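Local coordinates for putative Chlorite dismutase TA0507 (Thermoplasma acidophilum, PDB 3DTZ), which is of unproven function but probably binds heme and iron and may have oxidoreductase activity, at residues Tyr139-Pro144 with Thr226-Gly231; Tyr31-Gly36 with Pro104-Ser109; Thr22-Ser27 with Tyr116-Tyr121; Arg159-His164 with Glu215-Lys220. All coordinates share one frame; numbering follows the deposited sequence. Where two conformers were deposited one is given.

Contact 1. Residues Tyr139-Pro144 with Thr226-Gly231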
# COMPACT_ATOMS: atom_id res chain seq x y z
N TYR D 139 -18.08 10.47 -21.75
CA TYR D 139 -17.04 9.89 -20.89
C TYR D 139 -16.14 10.96 -20.26
O TYR D 139 -16.05 12.09 -20.75
CB TYR D 139 -16.14 8.91 -21.67
CG TYR D 139 -16.90 7.83 -22.36
CD1 TYR D 139 -17.35 6.72 -21.66
CD2 TYR D 139 -17.19 7.94 -23.72
CE1 TYR D 139 -18.09 5.70 -22.31
CE2 TYR D 139 -17.89 6.94 -24.38
CZ TYR D 139 -18.34 5.84 -23.68
OH TYR D 139 -19.05 4.88 -24.36
N PHE D 140 -15.48 10.56 -19.18
CA PHE D 140 -14.64 11.46 -18.39
C PHE D 140 -13.40 10.66 -17.99
O PHE D 140 -13.52 9.49 -17.59
CB PHE D 140 -15.42 11.85 -17.14
CG PHE D 140 -14.71 12.79 -16.21
CD1 PHE D 140 -14.36 14.09 -16.60
CD2 PHE D 140 -14.42 12.41 -14.92
CE1 PHE D 140 -13.71 14.98 -15.73
CE2 PHE D 140 -13.81 13.31 -14.03
CZ PHE D 140 -13.46 14.59 -14.44
N VAL D 141 -12.24 11.30 -18.08
CA VAL D 141 -10.99 10.67 -17.62
C VAL D 141 -10.34 11.67 -16.70
O VAL D 141 -10.26 12.84 -17.03
CB VAL D 141 -10.01 10.40 -18.79
CG1 VAL D 141 -8.61 9.96 -18.29
CG2 VAL D 141 -10.61 9.36 -19.76
N ALA D 142 -9.88 11.21 -15.54
CA ALA D 142 -9.15 12.07 -14.63
C ALA D 142 -7.95 11.30 -14.10
O ALA D 142 -8.06 10.12 -13.77
CB ALA D 142 -10.05 12.49 -13.46
N TYR D 143 -6.81 11.95 -14.01
CA TYR D 143 -5.76 11.34 -13.20
C TYR D 143 -4.77 12.36 -12.67
O TYR D 143 -4.55 13.40 -13.33
CB TYR D 143 -5.02 10.25 -13.98
CG TYR D 143 -4.56 10.68 -15.34
CD1 TYR D 143 -5.43 10.58 -16.42
CD2 TYR D 143 -3.25 11.13 -15.56
CE1 TYR D 143 -5.04 10.94 -17.68
CE2 TYR D 143 -2.84 11.52 -16.85
CZ TYR D 143 -3.76 11.41 -17.89
OH TYR D 143 -3.44 11.76 -19.19
N PRO D 144 -4.14 12.03 -11.53
CA PRO D 144 -3.02 12.83 -11.07
C PRO D 144 -1.81 12.62 -11.95
O PRO D 144 -1.68 11.57 -12.58
CB PRO D 144 -2.73 12.31 -9.65
CG PRO D 144 -3.59 11.15 -9.40
CD PRO D 144 -4.41 10.86 -10.66
N THR D 226 -1.35 7.59 -11.70
CA THR D 226 -2.31 6.62 -11.10
C THR D 226 -2.99 7.25 -9.89
O THR D 226 -2.37 8.07 -9.17
CB THR D 226 -1.67 5.24 -10.70
OG1 THR D 226 -0.60 5.44 -9.76
CG2 THR D 226 -1.13 4.52 -11.89
N PRO D 227 -4.29 6.92 -9.64
CA PRO D 227 -5.15 6.09 -10.48
C PRO D 227 -5.64 6.87 -11.68
O PRO D 227 -5.84 8.08 -11.56
CB PRO D 227 -6.36 5.82 -9.57
CG PRO D 227 -6.46 7.08 -8.69
CD PRO D 227 -4.98 7.39 -8.42
N ILE D 228 -5.86 6.20 -12.81
CA ILE D 228 -6.61 6.80 -13.90
C ILE D 228 -8.07 6.40 -13.75
O ILE D 228 -8.41 5.20 -13.78
CB ILE D 228 -6.05 6.40 -15.29
CG1 ILE D 228 -4.59 6.85 -15.42
CG2 ILE D 228 -6.93 6.97 -16.42
CD1 ILE D 228 -4.02 6.79 -16.87
N LEU D 229 -8.93 7.39 -13.56
CA LEU D 229 -10.37 7.18 -13.41
C LEU D 229 -11.04 7.34 -14.78
O LEU D 229 -10.76 8.29 -15.48
CB LEU D 229 -10.96 8.20 -12.45
CG LEU D 229 -10.37 8.25 -11.02
CD1 LEU D 229 -11.16 9.15 -10.17
CD2 LEU D 229 -10.34 6.87 -10.42
N LEU D 230 -11.88 6.38 -15.14
CA LEU D 230 -12.64 6.46 -16.40
C LEU D 230 -14.09 6.30 -16.03
O LEU D 230 -14.47 5.28 -15.44
CB LEU D 230 -12.22 5.33 -17.35
CG LEU D 230 -13.03 5.20 -18.64
CD1 LEU D 230 -12.84 6.44 -19.52
CD2 LEU D 230 -12.67 3.92 -19.41
N GLY D 231 -14.89 7.31 -16.40
CA GLY D 231 -16.29 7.37 -16.05
C GLY D 231 -17.22 7.51 -17.24
O GLY D 231 -16.82 8.00 -18.32

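Contact 2. Residues Tyr31-Gly36 with Pro104-Ser109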
# COMPACT_ATOMS: atom_id res chain seq x y z
N TYR D 31 -16.21 7.15 -4.92
CA TYR D 31 -16.73 6.41 -3.78
C TYR D 31 -17.10 5.01 -4.19
O TYR D 31 -17.51 4.77 -5.33
CB TYR D 31 -17.99 7.09 -3.21
CG TYR D 31 -17.70 8.36 -2.45
CD1 TYR D 31 -17.57 9.59 -3.13
CD2 TYR D 31 -17.54 8.33 -1.08
CE1 TYR D 31 -17.27 10.78 -2.45
CE2 TYR D 31 -17.24 9.52 -0.36
CZ TYR D 31 -17.12 10.72 -1.06
OH TYR D 31 -16.83 11.86 -0.37
N ARG D 32 -17.02 4.10 -3.23
CA ARG D 32 -17.38 2.72 -3.45
C ARG D 32 -18.35 2.32 -2.37
O ARG D 32 -18.07 2.48 -1.17
CB ARG D 32 -16.14 1.84 -3.37
CG ARG D 32 -16.41 0.37 -3.79
CD ARG D 32 -15.13 -0.45 -3.73
NE ARG D 32 -14.60 -0.55 -2.40
CZ ARG D 32 -13.53 0.16 -1.99
NH1 ARG D 32 -12.83 0.98 -2.83
NH2 ARG D 32 -13.14 0.03 -0.75
N LEU D 33 -19.49 1.78 -2.81
CA LEU D 33 -20.50 1.23 -1.89
C LEU D 33 -19.91 0.10 -1.03
O LEU D 33 -19.21 -0.79 -1.53
CB LEU D 33 -21.73 0.72 -2.67
CG LEU D 33 -22.51 1.79 -3.43
CD1 LEU D 33 -23.69 1.12 -4.11
CD2 LEU D 33 -23.03 2.88 -2.47
N LEU D 34 -20.18 0.17 0.28
CA LEU D 34 -19.69 -0.84 1.22
C LEU D 34 -20.20 -2.24 0.89
O LEU D 34 -21.36 -2.42 0.56
CB LEU D 34 -20.09 -0.48 2.66
CG LEU D 34 -19.38 0.79 3.17
CD1 LEU D 34 -19.85 1.10 4.59
CD2 LEU D 34 -17.87 0.62 3.13
N GLU D 35 -19.30 -3.22 0.98
CA GLU D 35 -19.60 -4.62 0.67
C GLU D 35 -20.10 -5.31 1.94
O GLU D 35 -19.93 -4.78 3.04
CB GLU D 35 -18.35 -5.33 0.14
CG GLU D 35 -17.74 -4.73 -1.12
CD GLU D 35 -16.82 -3.54 -0.84
OE1 GLU D 35 -16.57 -3.20 0.34
OE2 GLU D 35 -16.32 -2.97 -1.81
N GLY D 36 -20.72 -6.48 1.77
CA GLY D 36 -21.17 -7.27 2.92
C GLY D 36 -22.62 -7.02 3.31
O GLY D 36 -23.10 -7.61 4.27
N PRO D 104 -22.60 6.85 5.34
CA PRO D 104 -23.37 5.72 5.89
C PRO D 104 -23.37 4.47 5.00
O PRO D 104 -23.63 3.37 5.51
CB PRO D 104 -24.80 6.28 6.02
CG PRO D 104 -24.63 7.77 5.99
CD PRO D 104 -23.48 8.00 5.05
N ILE D 105 -23.07 4.62 3.71
CA ILE D 105 -23.14 3.49 2.78
C ILE D 105 -21.89 3.23 1.92
O ILE D 105 -21.89 2.32 1.09
CB ILE D 105 -24.36 3.61 1.81
CG1 ILE D 105 -24.26 4.88 0.95
CG2 ILE D 105 -25.67 3.56 2.63
CD1 ILE D 105 -25.18 4.91 -0.26
N ALA D 106 -20.88 4.09 2.03
CA ALA D 106 -19.77 4.02 1.08
C ALA D 106 -18.49 4.59 1.65
O ALA D 106 -18.52 5.30 2.65
CB ALA D 106 -20.12 4.79 -0.18
N VAL D 107 -17.36 4.27 1.03
CA VAL D 107 -16.09 4.89 1.40
C VAL D 107 -15.48 5.60 0.19
O VAL D 107 -15.72 5.19 -0.94
CB VAL D 107 -15.10 3.84 1.95
CG1 VAL D 107 -14.68 2.86 0.88
CG2 VAL D 107 -13.90 4.52 2.60
N SER D 108 -14.72 6.66 0.41
CA SER D 108 -14.10 7.33 -0.72
C SER D 108 -12.88 6.58 -1.15
O SER D 108 -12.08 6.13 -0.31
CB SER D 108 -13.75 8.77 -0.40
OG SER D 108 -13.21 9.44 -1.54
N SER D 109 -12.72 6.43 -2.46
CA SER D 109 -11.53 5.78 -3.00
C SER D 109 -10.52 6.76 -3.63
O SER D 109 -9.37 6.37 -3.92
CB SER D 109 -11.96 4.72 -4.02
OG SER D 109 -12.77 5.33 -5.01

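Contact 3. Residues Thr22-Ser27 with Tyr116-Tyr121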
# COMPACT_ATOMS: atom_id res chain seq x y z
N THR D 22 -10.71 35.03 -8.52
CA THR D 22 -10.68 34.85 -10.01
C THR D 22 -10.37 33.40 -10.44
O THR D 22 -10.97 32.91 -11.38
CB THR D 22 -9.74 35.88 -10.73
OG1 THR D 22 -10.05 35.95 -12.13
CG2 THR D 22 -8.25 35.54 -10.53
N GLU D 23 -9.48 32.70 -9.72
CA GLU D 23 -9.08 31.34 -10.14
C GLU D 23 -10.24 30.39 -9.99
O GLU D 23 -11.11 30.61 -9.14
CB GLU D 23 -7.90 30.80 -9.31
CG GLU D 23 -6.66 31.64 -9.34
CD GLU D 23 -6.61 32.68 -8.22
OE1 GLU D 23 -7.66 33.02 -7.63
OE2 GLU D 23 -5.49 33.13 -7.91
N ILE D 24 -10.23 29.30 -10.75
CA ILE D 24 -11.33 28.33 -10.66
C ILE D 24 -10.77 27.05 -10.04
O ILE D 24 -9.79 26.49 -10.56
CB ILE D 24 -11.96 28.01 -12.03
CG1 ILE D 24 -12.39 29.29 -12.78
CG2 ILE D 24 -13.17 27.03 -11.84
CD1 ILE D 24 -12.85 29.06 -14.22
N TYR D 25 -11.39 26.58 -8.94
CA TYR D 25 -10.98 25.33 -8.26
C TYR D 25 -11.82 24.18 -8.77
O TYR D 25 -12.94 24.37 -9.23
CB TYR D 25 -11.23 25.43 -6.75
CG TYR D 25 -10.39 26.49 -6.07
CD1 TYR D 25 -9.14 26.17 -5.56
CD2 TYR D 25 -10.87 27.80 -5.93
CE1 TYR D 25 -8.35 27.15 -4.92
CE2 TYR D 25 -10.10 28.79 -5.32
CZ TYR D 25 -8.84 28.46 -4.82
OH TYR D 25 -8.09 29.42 -4.20
N THR D 26 -11.27 22.98 -8.73
CA THR D 26 -12.06 21.80 -9.08
C THR D 26 -11.69 20.62 -8.19
O THR D 26 -10.57 20.53 -7.67
CB THR D 26 -11.93 21.44 -10.57
OG1 THR D 26 -12.87 20.41 -10.89
CG2 THR D 26 -10.47 21.01 -10.93
N SER D 27 -12.66 19.71 -8.02
CA SER D 27 -12.40 18.48 -7.28
C SER D 27 -12.97 17.30 -8.03
O SER D 27 -14.02 17.41 -8.67
CB SER D 27 -13.02 18.54 -5.89
OG SER D 27 -12.20 19.30 -5.01
N TYR D 116 -7.69 25.16 -12.10
CA TYR D 116 -7.54 25.11 -13.56
C TYR D 116 -6.43 26.06 -14.06
O TYR D 116 -6.35 27.21 -13.64
CB TYR D 116 -8.85 25.53 -14.25
CG TYR D 116 -9.95 24.50 -14.15
CD1 TYR D 116 -9.98 23.39 -15.00
CD2 TYR D 116 -10.97 24.65 -13.20
CE1 TYR D 116 -11.03 22.43 -14.88
CE2 TYR D 116 -12.02 23.73 -13.07
CZ TYR D 116 -12.05 22.63 -13.92
OH TYR D 116 -13.07 21.72 -13.78
N ASP D 117 -5.59 25.57 -14.98
CA ASP D 117 -4.70 26.41 -15.74
C ASP D 117 -5.50 26.89 -16.97
O ASP D 117 -5.76 26.11 -17.89
CB ASP D 117 -3.45 25.63 -16.16
CG ASP D 117 -2.51 26.44 -17.04
OD1 ASP D 117 -2.78 27.64 -17.29
OD2 ASP D 117 -1.49 25.86 -17.48
N GLU D 118 -5.90 28.15 -16.97
CA GLU D 118 -6.73 28.65 -18.10
C GLU D 118 -5.91 29.11 -19.30
O GLU D 118 -6.47 29.50 -20.33
CB GLU D 118 -7.65 29.77 -17.63
CG GLU D 118 -8.54 29.34 -16.47
CD GLU D 118 -9.44 30.46 -15.95
OE1 GLU D 118 -10.06 31.19 -16.77
OE2 GLU D 118 -9.50 30.60 -14.71
N SER D 119 -4.58 29.10 -19.20
CA SER D 119 -3.78 29.68 -20.26
C SER D 119 -3.97 29.04 -21.66
O SER D 119 -4.00 29.78 -22.65
CB SER D 119 -2.29 29.83 -19.88
OG SER D 119 -1.69 28.58 -19.66
N PRO D 120 -4.14 27.69 -21.75
CA PRO D 120 -4.41 27.10 -23.09
C PRO D 120 -5.71 27.60 -23.71
O PRO D 120 -5.79 27.75 -24.93
CB PRO D 120 -4.54 25.59 -22.83
CG PRO D 120 -4.03 25.36 -21.51
CD PRO D 120 -4.06 26.63 -20.72
N TYR D 121 -6.71 27.88 -22.88
CA TYR D 121 -7.99 28.41 -23.38
C TYR D 121 -7.81 29.86 -23.76
O TYR D 121 -8.18 30.27 -24.89
CB TYR D 121 -9.11 28.23 -22.31
CG TYR D 121 -9.58 26.79 -22.23
CD1 TYR D 121 -8.85 25.83 -21.51
CD2 TYR D 121 -10.72 26.38 -22.93
CE1 TYR D 121 -9.26 24.47 -21.48
CE2 TYR D 121 -11.13 25.05 -22.90
CZ TYR D 121 -10.40 24.11 -22.19
OH TYR D 121 -10.83 22.81 -22.21
O HOH W 1 -10.99 32.86 -14.21
O HOH W 2 -8.16 29.06 -12.78

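Contact 4. Residues Arg159-His164 with Glu215-Lys220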
# COMPACT_ATOMS: atom_id res chain seq x y z
N ARG D 159 11.83 23.92 -21.84
CA ARG D 159 10.56 23.34 -21.42
C ARG D 159 9.46 23.71 -22.40
O ARG D 159 8.69 22.84 -22.81
CB ARG D 159 10.18 23.78 -20.00
CG ARG D 159 10.86 23.01 -18.89
CD ARG D 159 10.28 23.40 -17.53
NE ARG D 159 10.99 24.51 -16.89
CZ ARG D 159 10.46 25.69 -16.57
NH1 ARG D 159 9.19 25.97 -16.82
NH2 ARG D 159 11.22 26.61 -15.98
N LYS D 160 9.40 24.99 -22.77
CA LYS D 160 8.47 25.49 -23.79
C LYS D 160 8.54 24.72 -25.11
O LYS D 160 7.52 24.45 -25.73
CB LYS D 160 8.71 26.97 -24.06
CG LYS D 160 7.72 27.92 -23.40
CD LYS D 160 7.92 29.37 -23.87
CE LYS D 160 7.15 29.68 -25.16
NZ LYS D 160 5.66 29.68 -24.95
N GLU D 161 9.77 24.41 -25.53
CA GLU D 161 10.01 23.66 -26.76
C GLU D 161 9.52 22.22 -26.63
O GLU D 161 8.82 21.71 -27.51
CB GLU D 161 11.50 23.69 -27.12
CG GLU D 161 11.90 22.79 -28.27
CD GLU D 161 13.40 22.61 -28.37
OE1 GLU D 161 14.14 23.54 -27.99
OE2 GLU D 161 13.83 21.53 -28.84
N ILE D 162 9.89 21.56 -25.53
CA ILE D 162 9.44 20.21 -25.26
C ILE D 162 7.91 20.17 -25.24
O ILE D 162 7.30 19.31 -25.88
CB ILE D 162 10.03 19.65 -23.94
CG1 ILE D 162 11.54 19.44 -24.08
CG2 ILE D 162 9.35 18.32 -23.57
CD1 ILE D 162 12.30 19.51 -22.77
N MSE D 163 7.29 21.13 -24.55
CA MSE D 163 5.84 21.19 -24.47
C MSE D 163 5.17 21.54 -25.78
O MSE D 163 4.08 21.04 -26.08
CB MSE D 163 5.37 22.13 -23.35
CG MSE D 163 5.77 21.66 -21.96
SE MSE D 163 5.25 19.77 -21.61
CE MSE D 163 3.33 19.99 -21.94
N HIS D 164 5.80 22.40 -26.59
CA HIS D 164 5.23 22.74 -27.89
C HIS D 164 5.11 21.49 -28.77
O HIS D 164 4.09 21.31 -29.45
CB HIS D 164 6.06 23.82 -28.60
CG HIS D 164 5.61 24.10 -30.00
ND1 HIS D 164 6.08 23.40 -31.09
CD2 HIS D 164 4.73 25.02 -30.48
CE1 HIS D 164 5.51 23.87 -32.19
NE2 HIS D 164 4.69 24.85 -31.85
N GLU D 215 5.03 9.14 -27.77
CA GLU D 215 6.14 9.41 -28.69
C GLU D 215 6.75 10.79 -28.47
O GLU D 215 7.80 11.11 -29.06
CB GLU D 215 5.69 9.20 -30.15
CG GLU D 215 5.33 7.72 -30.47
CD GLU D 215 4.81 7.49 -31.88
OE1 GLU D 215 5.14 8.26 -32.81
OE2 GLU D 215 4.05 6.51 -32.07
N ALA D 216 6.11 11.61 -27.62
CA ALA D 216 6.62 12.94 -27.26
C ALA D 216 7.75 12.89 -26.21
O ALA D 216 7.67 12.12 -25.25
CB ALA D 216 5.48 13.81 -26.76
N ARG D 217 8.78 13.72 -26.41
CA ARG D 217 9.89 13.85 -25.47
C ARG D 217 9.43 14.19 -24.04
O ARG D 217 10.08 13.79 -23.06
CB ARG D 217 10.88 14.95 -25.94
CG ARG D 217 11.58 14.70 -27.26
CD ARG D 217 12.70 15.75 -27.47
NE ARG D 217 12.19 17.03 -27.97
CZ ARG D 217 12.67 18.23 -27.66
NH1 ARG D 217 13.70 18.36 -26.83
NH2 ARG D 217 12.13 19.33 -28.19
N ALA D 218 8.32 14.92 -23.94
CA ALA D 218 7.71 15.29 -22.64
C ALA D 218 7.57 14.09 -21.69
O ALA D 218 7.77 14.23 -20.48
CB ALA D 218 6.35 15.96 -22.85
N ARG D 219 7.29 12.91 -22.26
CA ARG D 219 7.14 11.67 -21.47
C ARG D 219 8.34 11.33 -20.57
O ARG D 219 8.18 10.67 -19.53
CB ARG D 219 6.87 10.49 -22.40
CG ARG D 219 5.56 10.61 -23.18
CD ARG D 219 4.34 10.77 -22.27
NE ARG D 219 4.23 9.73 -21.24
CZ ARG D 219 3.27 9.69 -20.30
NH1 ARG D 219 2.30 10.61 -20.27
NH2 ARG D 219 3.25 8.70 -19.40
N LYS D 220 9.53 11.77 -20.98
CA LYS D 220 10.76 11.43 -20.26
C LYS D 220 10.73 11.96 -18.82
O LYS D 220 11.39 11.40 -17.95
CB LYS D 220 11.99 11.96 -21.00
CG LYS D 220 12.28 11.25 -22.32
CD LYS D 220 13.62 11.66 -22.91
CE LYS D 220 13.55 12.99 -23.65
NZ LYS D 220 14.91 13.33 -24.20
O HOH W 3 7.62 16.46 -25.98

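Contact 1. Residues Tyr139-Pro144 with Thr226-Gly231
Antiparallel pairing of strands 139-147 and 229-234, the first and last strands of the C-terminal ferredoxin-like half within the large antiparallel sheet, sets Phe-140 opposite Gly-231 and Ala-142 opposite Leu-229 as hydrogen-bonded pairs, with Val-141 and Leu-230 a non-hydrogen-bonded pair between them. Two backbone bonds close each hydrogen-bonded pair, the shortest being Gly-231 N to Phe-140 O at 2.8 Å. Leu-229 O accepts from Ala-142 N and is also met by Val-141 CA at 3.2 Å, a CA-H...O contact. On the face of Val-141 and Leu-230, Val-141 CG2 touches Leu-230 CD1 at 3.7 Å. Ile-228 extends this layer. Its CG2 meets Val-141 CG1 at 3.9 Å, and its CD1 rides over one face of the Tyr-143 ring, a CH-pi contact 4.3 Å from the centroid. Tyr-143 holds CG between its backbone N and carbonyl carbon (chi1 50°), which lays its side chain alongside Ile-228. With an alanine here, that ring face is likely to lose its cover and Val-141 CG1 its methyl neighbour. Trp-206 packs on Val-141 in the same layer, and Ile-228 N donates to Asp-191 of the second subunit. On the other face, Phe-140 stacks with Tyr-70 and Trp-82. The chemistry is thus divided: paired amides fix the register and apolar groups fill the faces, while Pro-227 O is buried without a partner.

Contact 2. Residues Tyr31-Gly36 with Pro104-Ser109
Tyr-31 and Ser-108 face each other as a non-hydrogen-bonded antiparallel pair, and Ser-108 CB lies over one face of the Tyr-31 ring, 4.0 Å from its centroid and offset toward the rim. The next pair, Arg-32 with Val-107, is bonded both ways; Arg-32 N to Val-107 O, at 2.8 Å, runs nearly straight out from the carbonyl. Their side chains lie together, pointing the same way, with Val-107 CG1 over a face of the guanidinium and 3.6 Å from Arg-32 NH2. Further on, Leu-33 CD2 touches Ile-105 CD1 at 3.7 Å, and Leu-34 N donates to Ile-105 O at 2.9 Å, prolonging the pairing just past the regular strands. What positions Arg-32 is a bend in its chain (chi3 63°), which turns NE toward Glu-35, whose OE2 lies at the edge of the guanidinium, in its plane. Arg-32 NE meets the syn lone pair of Glu-35 OE2 at 3.0 Å, a salt bridge. Asp-76 O takes NH1, while Gln-99 OE1 bonds the Tyr-31 hydroxyl. Across the subunit boundary, Ser-108 OG bonds Thr-75 OG1 of the third subunit, where Glu-35 of that chain packs on Val-107. Such antiparallel pairing of the first and fourth strands, 25-33 and 106-116, of the N-terminal half, beta-alpha-beta-beta-alpha-beta in order, is characteristic of the ferredoxin-like fold, here met where the first ends and the fourth begins.

Contact 3. Residues Thr22-Ser27 with Tyr116-Tyr121
Tyr-116 and Ile-24 carry most of this contact, with Glu-118 anchoring its outer end. Tyr-116 N donates to Ile-24 O at 2.9 Å, nearly in line with the carbonyl, and Ile-24 CG2 packs on Tyr-116 CD2 at 3.5 Å. Tyr-116 holds CG anti to its carbonyl carbon (chi1 -73°), a choice that carries the ring on to Thr-26. There Thr-26 CG2 lies over one face, 4.0 Å from the centroid, in a CH-pi contact. A leucine replacing Tyr-116 would probably strip that methyl of its ring and leave Ser-84 OG without the phenol it bonds. Glu-118 works largely through water: one molecule joins its OE2 to Thr-22 O, and a second, 2.8 Å from OE2, also takes the Ile-24 N-H and donates to Tyr-116 O. Ile-24 CG1 lies 3.7 Å from Glu-118 OE2, the two side chains crossing at about a right angle, so the carboxylate has two waters and an aliphatic neighbour beside it. Thr-26 OG1 bonds Tyr-83 O. Around the contact, Leu-128 and Leu-132 of helix 128-132 pack on Tyr-116, and the chain past strand 106-116 turns into helix 119-122, whose entry Asp-117 caps through Ser-119 N.

Contact 4. Residues Arg159-His164 with Glu215-Lys220
The guanidinium of Arg-217 has Ile-162 CG1 over one face, 3.6 Å above its plane and toward the rim, while Glu-161 CG lies in plane at its edge. The Glu-161 carboxylate is turned 47° against the guanidinium, and OE2 approaches tilted 31° from the guanidinium plane. The resulting salt bridge, Arg-217 NH2 to Glu-161 OE2 at 2.9 Å, therefore joins one nitrogen to one oxygen, on the anti side of the carboxylate and along a noticeably bent hydrogen bond, without the flat two-pronged fit of a coplanar pair. A bend in the Arg-217 chain (chi3 -81°) brings the guanidinium over Ile-162, the two side chains crossing at about a right angle. The positive charge is probably offset by Glu-161 on an exposed flank of the helix, and the flat side of the group rests on an aliphatic branch. Deeper in, Ile-162 CG2 comes to 3.6 Å from Ala-218 CA, and the selenium of the selenomethionine Met-163 touches Ala-218 CB at 4.2 Å. A water links the backbones: it accepts from Ala-218 N at 2.7 Å and donates to Ile-162 O. Trp-151 of helix 149-153 packs against both Ile-162 and Met-163, and Arg-217 N bonds Glu-165 OE1 further along helix 156-172. The pattern is a helix flank packed against the connection from helix 203-213 to strand 222-223, whose residues 217-220 wind like a helix without its regular bonding: a small apolar cluster at the centre, closed on the solvent side by a salt bridge.

From the N terminus, residues 22-27 open contact 3 where strand 25-33 begins, and 31-36, at the far end of that strand and just beyond it, open contact 2. Contact 2 closes first, at 104-109, and contact 3 at 116-121, so the smaller loop lies within the larger, their centres about 30 Å apart. In the second half there is again one loop within another: contact 1 opens at 139-144 and closes at 226-231, enclosing contact 4, which ties helix 156-172 to the turn before strand 222-223. No two loops cross. Contacts 1, 2 and 3 all reach one large antiparallel sheet, whereas contact 4 fastens its helical flank, about 22 Å from contact 1 between centres.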